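Local coordinates for protein phosphothreonine lyase ospF (PDB 3I0U) that probably acts in host cells as a type III effector of Shigella flexneri that eliminates phosphate from phosphothreonine residues of its target proteins, at residues H83-R88 with I128-T133; V62-C67 with W112-M117; Q96-L101 with M158-N163; D106-K111 with H151-F156. All coordinates share one frame; numbering follows the deposited sequence.

Contact 1: residues H83-R88 with I128-T133; sequences HISIAR and IGAQFT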
loop_
_atom_site.group_PDB
_atom_site.type_symbol
_atom_site.label_atom_id
_atom_site.label_comp_id
_atom_site.label_asym_id
_atom_site.label_seq_id
_atom_site.Cartn_x
_atom_site.Cartn_y
_atom_site.Cartn_z
ATOM N N HIS A 83 3.949 0.202 -4.604
ATOM C CA HIS A 83 4.339 -1.175 -4.720
ATOM C C HIS A 83 5.245 -1.439 -3.544
ATOM O O HIS A 83 5.870 -0.504 -3.045
ATOM C CB HIS A 83 5.075 -1.410 -6.039
ATOM C CG HIS A 83 4.233 -1.162 -7.254
ATOM N ND1 HIS A 83 3.201 -1.997 -7.631
ATOM C CD2 HIS A 83 4.280 -0.183 -8.191
ATOM C CE1 HIS A 83 2.658 -1.548 -8.750
ATOM N NE2 HIS A 83 3.289 -0.443 -9.101
ATOM N N ILE A 84 5.313 -2.694 -3.089
ATOM C CA ILE A 84 6.356 -3.096 -2.139
ATOM C C ILE A 84 7.132 -4.154 -2.877
ATOM O O ILE A 84 6.540 -5.065 -3.405
ATOM C CB ILE A 84 5.800 -3.697 -0.850
ATOM C CG1 ILE A 84 4.678 -2.827 -0.259
ATOM C CG2 ILE A 84 6.910 -3.867 0.180
ATOM C CD1 ILE A 84 4.073 -3.415 1.015
ATOM N N SER A 85 8.453 -4.015 -2.929
ATOM C CA SER A 85 9.354 -4.906 -3.681
ATOM C C SER A 85 10.310 -5.705 -2.755
ATOM O O SER A 85 11.115 -5.124 -1.987
ATOM C CB SER A 85 10.163 -4.086 -4.696
ATOM O OG SER A 85 9.392 -3.724 -5.846
ATOM N N ILE A 86 10.177 -7.037 -2.820
ATOM C CA ILE A 86 10.875 -7.942 -1.938
ATOM C C ILE A 86 11.701 -8.857 -2.840
ATOM O O ILE A 86 11.332 -9.064 -4.010
ATOM C CB ILE A 86 9.863 -8.760 -1.115
ATOM C CG1 ILE A 86 8.778 -7.856 -0.495
ATOM C CG2 ILE A 86 10.563 -9.666 -0.069
ATOM C CD1 ILE A 86 9.286 -6.755 0.489
ATOM N N ALA A 87 12.831 -9.369 -2.343
ATOM C CA ALA A 87 13.499 -10.497 -3.005
ATOM C C ALA A 87 12.570 -11.711 -3.187
ATOM O O ALA A 87 11.777 -12.025 -2.325
ATOM C CB ALA A 87 14.717 -10.899 -2.260
ATOM N N ARG A 88 12.692 -12.390 -4.323
ATOM C CA ARG A 88 11.718 -13.393 -4.740
ATOM C C ARG A 88 11.433 -14.455 -3.672
ATOM O O ARG A 88 10.300 -14.693 -3.342
ATOM C CB ARG A 88 12.139 -14.006 -6.065
ATOM C CG ARG A 88 11.099 -15.013 -6.641
ATOM C CD ARG A 88 11.387 -15.573 -8.018
ATOM N NE ARG A 88 12.347 -16.640 -7.877
ATOM C CZ ARG A 88 12.105 -17.902 -7.440
ATOM N NH1 ARG A 88 10.886 -18.323 -7.091
ATOM N NH2 ARG A 88 13.118 -18.778 -7.352
ATOM N N ILE A 128 9.986 -10.768 -9.486
ATOM C CA ILE A 128 11.302 -10.227 -9.076
ATOM C C ILE A 128 11.198 -8.963 -8.175
ATOM O O ILE A 128 12.137 -8.620 -7.428
ATOM C CB ILE A 128 12.233 -9.968 -10.323
ATOM C CG1 ILE A 128 13.709 -9.907 -9.922
ATOM C CG2 ILE A 128 11.856 -8.689 -11.088
ATOM C CD1 ILE A 128 14.693 -10.032 -11.089
ATOM N N GLY A 129 10.069 -8.268 -8.253
ATOM C CA GLY A 129 9.836 -7.032 -7.490
ATOM C C GLY A 129 8.367 -6.700 -7.583
ATOM O O GLY A 129 7.643 -7.438 -8.179
ATOM N N ALA A 130 7.915 -5.605 -6.981
ATOM C CA ALA A 130 6.503 -5.175 -7.038
ATOM C C ALA A 130 5.451 -6.241 -6.703
ATOM O O ALA A 130 4.430 -6.326 -7.364
ATOM C CB ALA A 130 6.208 -4.559 -8.376
ATOM N N GLN A 131 5.700 -7.053 -5.683
ATOM C CA GLN A 131 4.842 -8.211 -5.402
ATOM C C GLN A 131 3.602 -7.812 -4.600
ATOM O O GLN A 131 2.653 -8.561 -4.561
ATOM C CB GLN A 131 5.627 -9.296 -4.658
ATOM C CG GLN A 131 6.738 -9.887 -5.460
ATOM C CD GLN A 131 8.056 -9.297 -5.145
ATOM O OE1 GLN A 131 8.116 -8.198 -4.587
ATOM N NE2 GLN A 131 9.162 -10.003 -5.520
ATOM N N PHE A 132 3.632 -6.639 -3.977
ATOM C CA PHE A 132 2.480 -6.069 -3.273
ATOM C C PHE A 132 2.147 -4.784 -3.994
ATOM O O PHE A 132 3.066 -4.031 -4.329
ATOM C CB PHE A 132 2.812 -5.638 -1.820
ATOM C CG PHE A 132 3.324 -6.741 -0.913
ATOM C CD1 PHE A 132 2.561 -7.154 0.169
ATOM C CD2 PHE A 132 4.589 -7.325 -1.111
ATOM C CE1 PHE A 132 3.041 -8.180 1.043
ATOM C CE2 PHE A 132 5.084 -8.354 -0.275
ATOM C CZ PHE A 132 4.325 -8.788 0.802
ATOM N N THR A 133 0.855 -4.526 -4.216
ATOM C CA THR A 133 0.367 -3.260 -4.746
ATOM C C THR A 133 -0.643 -2.794 -3.739
ATOM O O THR A 133 -1.457 -3.599 -3.277
ATOM C CB THR A 133 -0.309 -3.365 -6.089
ATOM O OG1 THR A 133 0.551 -4.059 -6.998
ATOM C CG2 THR A 133 -0.574 -1.984 -6.651
#
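Ile84 and Phe132 form an antiparallel hydrogen-bonded pair, Ile84 N donating to Phe132 O at 2.9 Å, and the regular pairing of the two segments breaks off directly beyond them. The carbonyl of Ile84 faces two successive amides, Gln131 N and Phe132 N, and each gives it a weak bond. Side chains take over from there. The hydroxyl of Ser85 accepts a bond from the backbone of segment 128-133, Ala130 N to Ser85 OG at 2.6 Å. The carboxamide of Gln131 then mimics a paired strand along Ile86: its OE1 receives Ile86 N at 3.0 Å, and its NE2 returns a bond to Ile86 O at 2.8 Å. A bend in the Gln131 chain at chi2 (98°) swings the amide alongside that backbone, where both polar groups of Ile86 are gripped. A weak bond to Gly127 O gives NE2 a second partner. On one face of the sheet Ile84 CB lies 3.7 Å from Phe132 CB. Ile86 CG1 comes obliquely to Phe132 CE2, also at 3.7 Å. Helices 91-102 and 147-166 pack on this side. On the other face, His83 and Thr133 run side by side, and a weak bond of 3.4 Å joins His83 ND1 to Thr133 OG1 at the ring edge. With Gln131 and Phe132 both opposite Ile84, the arrangement is a classic beta bulge, set where strands 80-84 and 132-137 meet in the antiparallel sheet.

Contact 2: residues V62-C67 with W112-M117; sequences VFIHAC and WKITDM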
loop_
_atom_site.group_PDB
_atom_site.type_symbol
_atom_site.label_atom_id
_atom_site.label_comp_id
_atom_site.label_asym_id
_atom_site.label_seq_id
_atom_site.Cartn_x
_atom_site.Cartn_y
_atom_site.Cartn_z
ATOM N N VAL A 62 -2.390 -13.344 -11.874
ATOM C CA VAL A 62 -1.360 -13.911 -11.038
ATOM C C VAL A 62 -1.426 -13.370 -9.589
ATOM O O VAL A 62 -0.552 -13.677 -8.766
ATOM C CB VAL A 62 0.059 -13.748 -11.722
ATOM C CG1 VAL A 62 0.514 -12.298 -11.761
ATOM C CG2 VAL A 62 1.119 -14.576 -11.008
ATOM N N PHE A 63 -2.483 -12.610 -9.273
ATOM C CA PHE A 63 -2.589 -11.918 -7.969
ATOM C C PHE A 63 -3.645 -12.452 -7.038
ATOM O O PHE A 63 -4.576 -13.127 -7.437
ATOM C CB PHE A 63 -2.782 -10.409 -8.155
ATOM C CG PHE A 63 -1.667 -9.771 -8.916
ATOM C CD1 PHE A 63 -0.455 -9.484 -8.277
ATOM C CD2 PHE A 63 -1.809 -9.502 -10.289
ATOM C CE1 PHE A 63 0.610 -8.923 -8.973
ATOM C CE2 PHE A 63 -0.751 -8.952 -11.015
ATOM C CZ PHE A 63 0.473 -8.648 -10.347
ATOM N N ILE A 64 -3.442 -12.190 -5.761
ATOM C CA ILE A 64 -4.430 -12.502 -4.749
ATOM C C ILE A 64 -4.867 -11.149 -4.239
ATOM O O ILE A 64 -4.046 -10.413 -3.706
ATOM C CB ILE A 64 -3.798 -13.292 -3.599
ATOM C CG1 ILE A 64 -3.276 -14.647 -4.139
ATOM C CG2 ILE A 64 -4.844 -13.496 -2.474
ATOM C CD1 ILE A 64 -2.179 -15.174 -3.319
ATOM N N HIS A 65 -6.153 -10.844 -4.420
ATOM C CA HIS A 65 -6.724 -9.531 -4.140
ATOM C C HIS A 65 -7.331 -9.464 -2.747
ATOM O O HIS A 65 -7.930 -10.416 -2.282
ATOM C CB HIS A 65 -7.775 -9.155 -5.199
ATOM C CG HIS A 65 -7.212 -9.017 -6.571
ATOM N ND1 HIS A 65 -6.729 -7.826 -7.052
ATOM C CD2 HIS A 65 -7.021 -9.932 -7.560
ATOM C CE1 HIS A 65 -6.284 -8.003 -8.286
ATOM N NE2 HIS A 65 -6.437 -9.274 -8.614
ATOM N N ALA A 66 -7.158 -8.326 -2.093
ATOM C CA ALA A 66 -7.784 -8.074 -0.801
ATOM C C ALA A 66 -8.522 -6.762 -0.797
ATOM O O ALA A 66 -7.986 -5.738 -1.205
ATOM C CB ALA A 66 -6.783 -8.085 0.295
ATOM N N CYS A 67 -9.749 -6.798 -0.306
ATOM C CA CYS A 67 -10.694 -5.746 -0.586
ATOM C C CYS A 67 -11.622 -5.599 0.616
ATOM O O CYS A 67 -12.386 -6.500 0.939
ATOM C CB CYS A 67 -11.416 -6.132 -1.870
ATOM S SG CYS A 67 -12.719 -5.094 -2.349
ATOM N N TRP A 112 -5.702 -3.994 -1.660
ATOM C CA TRP A 112 -4.356 -4.360 -2.074
ATOM C C TRP A 112 -4.369 -5.669 -2.812
ATOM O O TRP A 112 -5.397 -6.376 -2.847
ATOM C CB TRP A 112 -3.362 -4.381 -0.919
ATOM C CG TRP A 112 -3.834 -5.046 0.361
ATOM C CD1 TRP A 112 -4.538 -4.470 1.365
ATOM C CD2 TRP A 112 -3.609 -6.406 0.763
ATOM N NE1 TRP A 112 -4.796 -5.380 2.358
ATOM C CE2 TRP A 112 -4.213 -6.571 2.039
ATOM C CE3 TRP A 112 -2.953 -7.506 0.176
ATOM C CZ2 TRP A 112 -4.211 -7.803 2.731
ATOM C CZ3 TRP A 112 -2.945 -8.716 0.863
ATOM C CH2 TRP A 112 -3.583 -8.858 2.121
ATOM N N LYS A 113 -3.245 -5.993 -3.440
ATOM C CA LYS A 113 -3.053 -7.352 -3.986
ATOM C C LYS A 113 -1.607 -7.826 -3.776
ATOM O O LYS A 113 -0.701 -7.046 -3.504
ATOM C CB LYS A 113 -3.465 -7.446 -5.461
ATOM C CG LYS A 113 -2.475 -6.763 -6.372
ATOM C CD LYS A 113 -3.082 -6.375 -7.738
ATOM C CE LYS A 113 -1.890 -5.965 -8.593
ATOM N NZ LYS A 113 -2.252 -5.972 -10.013
ATOM N N ILE A 114 -1.413 -9.127 -3.902
ATOM C CA ILE A 114 -0.092 -9.716 -3.801
ATOM C C ILE A 114 0.061 -10.847 -4.812
ATOM O O ILE A 114 -0.863 -11.652 -5.008
ATOM C CB ILE A 114 0.240 -10.161 -2.353
ATOM C CG1 ILE A 114 1.690 -10.679 -2.264
ATOM C CG2 ILE A 114 -0.775 -11.195 -1.851
ATOM C CD1 ILE A 114 2.165 -11.041 -0.893
ATOM N N THR A 115 1.201 -10.859 -5.494
ATOM C CA THR A 115 1.594 -11.942 -6.403
ATOM C C THR A 115 1.516 -13.278 -5.707
ATOM O O THR A 115 1.934 -13.402 -4.562
ATOM C CB THR A 115 3.021 -11.696 -6.894
ATOM O OG1 THR A 115 3.063 -10.390 -7.459
ATOM C CG2 THR A 115 3.417 -12.625 -7.954
ATOM N N ASP A 116 0.937 -14.248 -6.406
ATOM C CA ASP A 116 0.855 -15.645 -6.015
ATOM C C ASP A 116 2.102 -16.341 -6.572
ATOM O O ASP A 116 2.089 -16.877 -7.699
ATOM C CB ASP A 116 -0.471 -16.226 -6.561
ATOM C CG ASP A 116 -0.702 -17.724 -6.231
ATOM O OD1 ASP A 116 -1.815 -18.200 -6.592
ATOM O OD2 ASP A 116 0.178 -18.432 -5.659
ATOM N N MET A 117 3.160 -16.360 -5.753
ATOM C CA MET A 117 4.450 -17.033 -6.034
ATOM C C MET A 117 4.437 -18.404 -6.706
ATOM O O MET A 117 5.479 -18.821 -7.190
ATOM C CB MET A 117 5.277 -17.182 -4.760
ATOM C CG MET A 117 5.888 -15.926 -4.206
ATOM S SD MET A 117 5.869 -14.593 -5.439
ATOM C CE MET A 117 7.458 -14.758 -6.249
#
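Residues Phe63 to Ala66 pair with Trp112 to Thr115 as neighbouring strands inside the antiparallel sheet, their directions 159° apart. Ile64 with Ile114 and Ala66 with Trp112 are hydrogen-bonded pairs, each closed by two backbone bonds. Past the end of the strand, Asp116 N still donates to Val62 O at 2.8 Å, nearly along the C=O axis. The Asp116 carboxylate turns to other partners, a salt bridge with Arg119 and hydrogen bonds from Asn57 and Asn118, while its CB lies 3.8 Å from Ile64 CD1. Lys113 carries the face it shares with His65. Its CG sits between the backbone N and carbonyl carbon (chi1 73°), and the chain then runs extended across the Phe63 ring. Lys113 CE lies over the centre of that ring, 3.6 Å from the centroid, and NZ follows at 3.7 Å from the same centroid in a cation-pi contact. Val62 CG1 covers the opposite face of the phenyl group nearer its rim. His65 runs beside the lysine, CE1 at 3.6 Å from Lys113 CD, with its NE2 hydrogen-bonded to Asp61. On the other face of the sheet, Ile64 CB and Ile114 CG2 are 4.1 Å apart, and helix 39-44 packs against both isoleucines. Farther along that face, Ala66 CB stands over the six-membered ring of Trp112 in a CH-pi contact, 3.4 Å from its centroid.

Contact 3: residues Q96-L101 with M158-N163; sequences QILSGL and MCLESN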
loop_
_atom_site.group_PDB
_atom_site.type_symbol
_atom_site.label_atom_id
_atom_site.label_comp_id
_atom_site.label_asym_id
_atom_site.label_seq_id
_atom_site.Cartn_x
_atom_site.Cartn_y
_atom_site.Cartn_z
ATOM N N GLN A 96 4.033 -12.468 5.836
ATOM C CA GLN A 96 3.715 -12.805 7.223
ATOM C C GLN A 96 4.080 -11.667 8.147
ATOM O O GLN A 96 3.317 -11.327 9.056
ATOM C CB GLN A 96 4.404 -14.108 7.654
ATOM C CG GLN A 96 4.440 -14.338 9.172
ATOM C CD GLN A 96 4.712 -15.798 9.534
ATOM O OE1 GLN A 96 5.834 -16.329 9.325
ATOM N NE2 GLN A 96 3.667 -16.486 10.062
ATOM N N ILE A 97 5.215 -11.055 7.864
ATOM C CA ILE A 97 5.643 -9.891 8.584
ATOM C C ILE A 97 4.693 -8.688 8.413
ATOM O O ILE A 97 4.405 -7.973 9.382
ATOM C CB ILE A 97 7.097 -9.561 8.199
ATOM C CG1 ILE A 97 8.032 -10.587 8.862
ATOM C CG2 ILE A 97 7.475 -8.045 8.492
ATOM C CD1 ILE A 97 9.335 -10.612 8.238
ATOM N N LEU A 98 4.180 -8.507 7.211
ATOM C CA LEU A 98 3.304 -7.387 6.898
ATOM C C LEU A 98 1.790 -7.624 7.081
ATOM O O LEU A 98 1.015 -6.661 7.055
ATOM C CB LEU A 98 3.586 -6.844 5.493
ATOM C CG LEU A 98 5.003 -6.267 5.301
ATOM C CD1 LEU A 98 5.183 -5.662 3.944
ATOM C CD2 LEU A 98 5.358 -5.246 6.374
ATOM N N SER A 99 1.371 -8.865 7.335
ATOM C CA SER A 99 -0.064 -9.152 7.277
ATOM C C SER A 99 -0.820 -8.418 8.378
ATOM O O SER A 99 -1.926 -7.946 8.145
ATOM C CB SER A 99 -0.391 -10.660 7.280
ATOM O OG SER A 99 0.357 -11.345 8.286
ATOM N N GLY A 100 -0.213 -8.314 9.548
ATOM C CA GLY A 100 -0.832 -7.618 10.659
ATOM C C GLY A 100 -1.168 -6.172 10.351
ATOM O O GLY A 100 -2.166 -5.676 10.852
ATOM N N LEU A 101 -0.362 -5.534 9.494
ATOM C CA LEU A 101 -0.565 -4.160 9.099
ATOM C C LEU A 101 -1.561 -4.065 7.961
ATOM O O LEU A 101 -2.534 -3.294 8.037
ATOM C CB LEU A 101 0.759 -3.438 8.774
ATOM C CG LEU A 101 1.598 -3.121 10.026
ATOM C CD1 LEU A 101 3.074 -3.128 9.710
ATOM C CD2 LEU A 101 1.200 -1.822 10.754
ATOM N N MET A 158 5.929 4.370 6.372
ATOM C CA MET A 158 7.029 4.406 7.323
ATOM C C MET A 158 7.047 3.106 8.131
ATOM O O MET A 158 8.101 2.545 8.408
ATOM C CB MET A 158 6.861 5.562 8.285
ATOM C CG MET A 158 7.111 6.940 7.705
ATOM S SD MET A 158 7.020 8.281 8.996
ATOM C CE MET A 158 8.246 7.729 10.200
ATOM N N CYS A 159 5.862 2.627 8.466
ATOM C CA CYS A 159 5.695 1.503 9.324
ATOM C C CYS A 159 5.905 0.150 8.619
ATOM O O CYS A 159 6.536 -0.760 9.169
ATOM C CB CYS A 159 4.301 1.593 9.835
ATOM S SG CYS A 159 4.184 0.743 11.254
ATOM N N LEU A 160 5.402 0.013 7.401
ATOM C CA LEU A 160 5.853 -1.050 6.528
ATOM C C LEU A 160 7.366 -1.088 6.362
ATOM O O LEU A 160 7.969 -2.100 6.669
ATOM C CB LEU A 160 5.180 -0.937 5.166
ATOM C CG LEU A 160 3.640 -0.976 5.062
ATOM C CD1 LEU A 160 3.196 -0.852 3.605
ATOM C CD2 LEU A 160 3.037 -2.247 5.715
ATOM N N GLU A 161 7.974 0.023 5.926
ATOM C CA GLU A 161 9.439 0.152 5.766
ATOM C C GLU A 161 10.175 -0.389 7.005
ATOM O O GLU A 161 11.025 -1.281 6.931
ATOM C CB GLU A 161 9.835 1.618 5.491
ATOM C CG GLU A 161 9.663 2.106 4.037
ATOM C CD GLU A 161 10.663 1.489 3.045
ATOM O OE1 GLU A 161 10.261 0.958 1.980
ATOM O OE2 GLU A 161 11.869 1.558 3.319
ATOM N N SER A 162 9.765 0.109 8.152
ATOM C CA SER A 162 10.389 -0.165 9.422
ATOM C C SER A 162 10.308 -1.653 9.807
ATOM O O SER A 162 11.240 -2.228 10.334
ATOM C CB SER A 162 9.684 0.692 10.455
ATOM O OG SER A 162 9.951 0.238 11.739
ATOM N N ASN A 163 9.181 -2.279 9.530
ATOM C CA ASN A 163 9.009 -3.672 9.881
ATOM C C ASN A 163 9.823 -4.594 9.003
ATOM O O ASN A 163 10.337 -5.604 9.481
ATOM C CB ASN A 163 7.543 -4.076 9.783
ATOM C CG ASN A 163 6.779 -3.795 11.047
ATOM O OD1 ASN A 163 6.273 -2.701 11.262
ATOM N ND2 ASN A 163 6.691 -4.772 11.887
#
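Leu101, Leu160 and Asn163 make up most of the meeting between helices 91-102 and 147-166, whose local axes pass 10.2 Å apart and run roughly antiparallel, at 154°. Leu101 points its CB toward the partner helix and divides its contacts among three residues. Its CB rests on Leu160 CD2 at 4.0 Å, while one methyl of the fork, CD2, reaches Cys159 SG at 4.0 Å. The other methyl, CD1, lies against the amide group of Asn163. Leu160 uses a single branch: CD2 touches Leu101 and also meets Leu98 CD2 methyl to methyl at 3.8 Å, the two leucine side chains lying nearly perpendicular. Leu160 CG is anti to its carbonyl carbon (chi1 -59°), and from there the fork comes nearer to helix 91-102 than the CB direction alone would bring it. Asn163, one turn farther on, contributes its CB, which is 4.2 Å from Leu98 CD2. Ile97 flanks the same CB with its CG2, also at 4.2 Å, the two side chains passing alongside with their ends pointing opposite ways. No clear hydrogen bond crosses between the segments, so the junction is chiefly aliphatic. Leu164 extends it by touching both Ile97 and Leu98. Strand 80-84 lies beneath the pair, which places both helices on one face of the sheet. The two antiparallel helices form a helical layer on one side of the antiparallel sheet, an alpha+beta arrangement consistent with the family's place in the eIF4e clan.

Contact 4: residues D106-K111 with H151-F156; sequences DSPIDK and HKIRQF
Phe156 carries its CG anti to the backbone N (chi1 -165°), which brings the ring under segment 106-111, and Ser107 OG, likewise anti to its own N (chi1 164°), is set above the ring plane on the side Pro108 occupies, slanting in toward the far end of the ring, 3.3 Å from Phe156 CZ. Pro108 settles over one face of the phenyl group. Its CD is 3.8 Å from the Phe156 ring centroid, a CH-pi contact displaced toward the rim on the CG side. The rest of the pyrrolidine ring fits against the helix, with Pro108 CG at 3.7 Å from Ile153 CG1 and Pro108 CB at 3.9 Å from Lys152 CB. Ser107 OG also accepts a fairly straight bond from Ile109 N at 3.1 Å, an ST turn that shapes the link between helix 91-102 and strand 111-115 as it passes helix 147-166. Ile109, whose N-H closes the turn, brings CG1 obliquely to Phe156 CE2 at 4.0 Å. Strand 132-137 lies behind the isoleucines, Leu134 touching Ile109 and Val136 touching Ile153. Phe30 meets the Phe156 ring edge-to-face. At the first residue of the segment, the Lys152 chain folds back at its last two torsions and brings NZ to 2.6 Å from Asp106 O. The Asp106 carboxylate is held elsewhere, OD2 accepting from Lys31 N, and Ser107 O accepts a hydrogen bond from Arg68 NH1.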
loop_
_atom_site.group_PDB
_atom_site.type_symbol
_atom_site.label_atom_id
_atom_site.label_comp_id
_atom_site.label_asym_id
_atom_site.label_seq_id
_atom_site.Cartn_x
_atom_site.Cartn_y
_atom_site.Cartn_z
ATOM N N ASP A 106 -7.088 -0.124 11.295
ATOM C CA ASP A 106 -6.551 1.210 11.152
ATOM C C ASP A 106 -5.818 1.529 9.861
ATOM O O ASP A 106 -5.498 2.711 9.614
ATOM C CB ASP A 106 -5.560 1.427 12.246
ATOM C CG ASP A 106 -6.181 1.385 13.575
ATOM O OD1 ASP A 106 -7.099 2.215 13.828
ATOM O OD2 ASP A 106 -5.710 0.536 14.367
ATOM N N SER A 107 -5.523 0.511 9.053
ATOM C CA SER A 107 -4.817 0.740 7.802
ATOM C C SER A 107 -5.609 1.702 6.928
ATOM O O SER A 107 -6.816 1.650 6.926
ATOM C CB SER A 107 -4.585 -0.570 7.096
ATOM O OG SER A 107 -4.238 -0.327 5.742
ATOM N N PRO A 108 -4.935 2.618 6.221
ATOM C CA PRO A 108 -5.665 3.502 5.291
ATOM C C PRO A 108 -5.823 2.905 3.857
ATOM O O PRO A 108 -6.238 3.620 2.928
ATOM C CB PRO A 108 -4.776 4.756 5.244
ATOM C CG PRO A 108 -3.391 4.232 5.425
ATOM C CD PRO A 108 -3.490 2.919 6.235
ATOM N N ILE A 109 -5.500 1.623 3.683
ATOM C CA ILE A 109 -5.506 1.019 2.374
ATOM C C ILE A 109 -6.686 0.062 2.323
ATOM O O ILE A 109 -6.669 -0.953 2.988
ATOM C CB ILE A 109 -4.132 0.309 2.094
ATOM C CG1 ILE A 109 -2.966 1.303 2.208
ATOM C CG2 ILE A 109 -4.073 -0.369 0.756
ATOM C CD1 ILE A 109 -3.061 2.559 1.279
ATOM N N ASP A 110 -7.716 0.390 1.551
ATOM C CA ASP A 110 -8.897 -0.453 1.452
ATOM C C ASP A 110 -8.780 -1.607 0.465
ATOM O O ASP A 110 -9.513 -2.586 0.594
ATOM C CB ASP A 110 -10.108 0.406 1.114
ATOM C CG ASP A 110 -10.518 1.310 2.270
ATOM O OD1 ASP A 110 -10.453 0.885 3.453
ATOM O OD2 ASP A 110 -10.922 2.454 2.002
ATOM N N LYS A 111 -7.867 -1.485 -0.501
ATOM C CA LYS A 111 -7.652 -2.492 -1.563
ATOM C C LYS A 111 -6.134 -2.736 -1.757
ATOM O O LYS A 111 -5.355 -1.786 -1.924
ATOM C CB LYS A 111 -8.374 -2.095 -2.868
ATOM C CG LYS A 111 -8.093 -2.939 -4.109
ATOM C CD LYS A 111 -9.045 -2.645 -5.328
ATOM C CE LYS A 111 -8.471 -3.213 -6.645
ATOM N NZ LYS A 111 -9.454 -3.951 -7.579
ATOM N N HIS A 151 -1.940 11.726 6.033
ATOM C CA HIS A 151 -1.101 11.491 7.174
ATOM C C HIS A 151 -1.055 9.993 7.445
ATOM O O HIS A 151 0.037 9.414 7.483
ATOM C CB HIS A 151 -1.591 12.258 8.390
ATOM C CG HIS A 151 -0.683 12.138 9.566
ATOM N ND1 HIS A 151 0.645 12.508 9.522
ATOM C CD2 HIS A 151 -0.902 11.669 10.815
ATOM C CE1 HIS A 151 1.200 12.281 10.699
ATOM N NE2 HIS A 151 0.282 11.777 11.503
ATOM N N LYS A 152 -2.228 9.368 7.580
ATOM C CA LYS A 152 -2.331 7.930 7.800
ATOM C C LYS A 152 -1.492 7.159 6.777
ATOM O O LYS A 152 -0.657 6.349 7.166
ATOM C CB LYS A 152 -3.797 7.461 7.834
ATOM C CG LYS A 152 -4.527 7.741 9.165
ATOM C CD LYS A 152 -6.075 7.751 9.127
ATOM C CE LYS A 152 -6.765 6.394 8.866
ATOM N NZ LYS A 152 -6.336 5.118 9.530
ATOM N N ILE A 153 -1.629 7.468 5.499
ATOM C CA ILE A 153 -0.801 6.810 4.481
ATOM C C ILE A 153 0.704 7.039 4.689
ATOM O O ILE A 153 1.457 6.103 4.603
ATOM C CB ILE A 153 -1.232 7.197 3.017
ATOM C CG1 ILE A 153 -2.686 6.765 2.752
ATOM C CG2 ILE A 153 -0.309 6.556 2.003
ATOM C CD1 ILE A 153 -3.329 7.427 1.594
ATOM N N ARG A 154 1.129 8.273 4.998
ATOM C CA ARG A 154 2.553 8.555 5.245
ATOM C C ARG A 154 3.109 7.683 6.356
ATOM O O ARG A 154 4.156 7.043 6.181
ATOM C CB ARG A 154 2.755 9.964 5.670
ATOM C CG ARG A 154 3.210 10.913 4.623
ATOM C CD ARG A 154 3.557 12.225 5.309
ATOM N NE ARG A 154 4.859 12.643 4.809
ATOM C CZ ARG A 154 5.805 13.255 5.517
ATOM N NH1 ARG A 154 5.622 13.543 6.814
ATOM N NH2 ARG A 154 6.962 13.562 4.933
ATOM N N GLN A 155 2.371 7.655 7.470
ATOM C CA GLN A 155 2.698 6.881 8.662
ATOM C C GLN A 155 2.747 5.392 8.403
ATOM O O GLN A 155 3.601 4.709 8.929
ATOM C CB GLN A 155 1.676 7.153 9.767
ATOM C CG GLN A 155 1.657 8.594 10.251
ATOM C CD GLN A 155 2.835 8.954 11.154
ATOM O OE1 GLN A 155 3.057 8.357 12.211
ATOM N NE2 GLN A 155 3.584 9.959 10.747
ATOM N N PHE A 156 1.827 4.910 7.581
ATOM C CA PHE A 156 1.704 3.513 7.271
ATOM C C PHE A 156 2.926 3.049 6.483
ATOM O O PHE A 156 3.456 1.978 6.782
ATOM C CB PHE A 156 0.429 3.307 6.436
ATOM C CG PHE A 156 -0.034 1.892 6.339
ATOM C CD1 PHE A 156 -0.519 1.209 7.478
ATOM C CD2 PHE A 156 -0.044 1.231 5.100
ATOM C CE1 PHE A 156 -0.979 -0.137 7.371
ATOM C CE2 PHE A 156 -0.522 -0.124 4.993
ATOM C CZ PHE A 156 -0.981 -0.804 6.129
#

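Contacts 1 and 2 lie in one sheet, joined through the neighbouring strands 132-137 and 111-115, where Gln131 O and Thr133 O probably accept bonds from Thr115 N and Lys113 N. Both are buried; contact 2 rests on regular backbone bonds, while contact 1 has one firm backbone bond and relies on side chains beyond it. Contacts 3 and 4 both use helix 147-166 and depend on apolar packing; they touch where Leu101 O meets Phe156 and Ser107. Contact 3 is only partly buried, whereas contact 4 lies nearest the chain centre. Ile84 connects contact 1 to contact 3, packing on Leu98 and Leu160, and so joins sheet to helices.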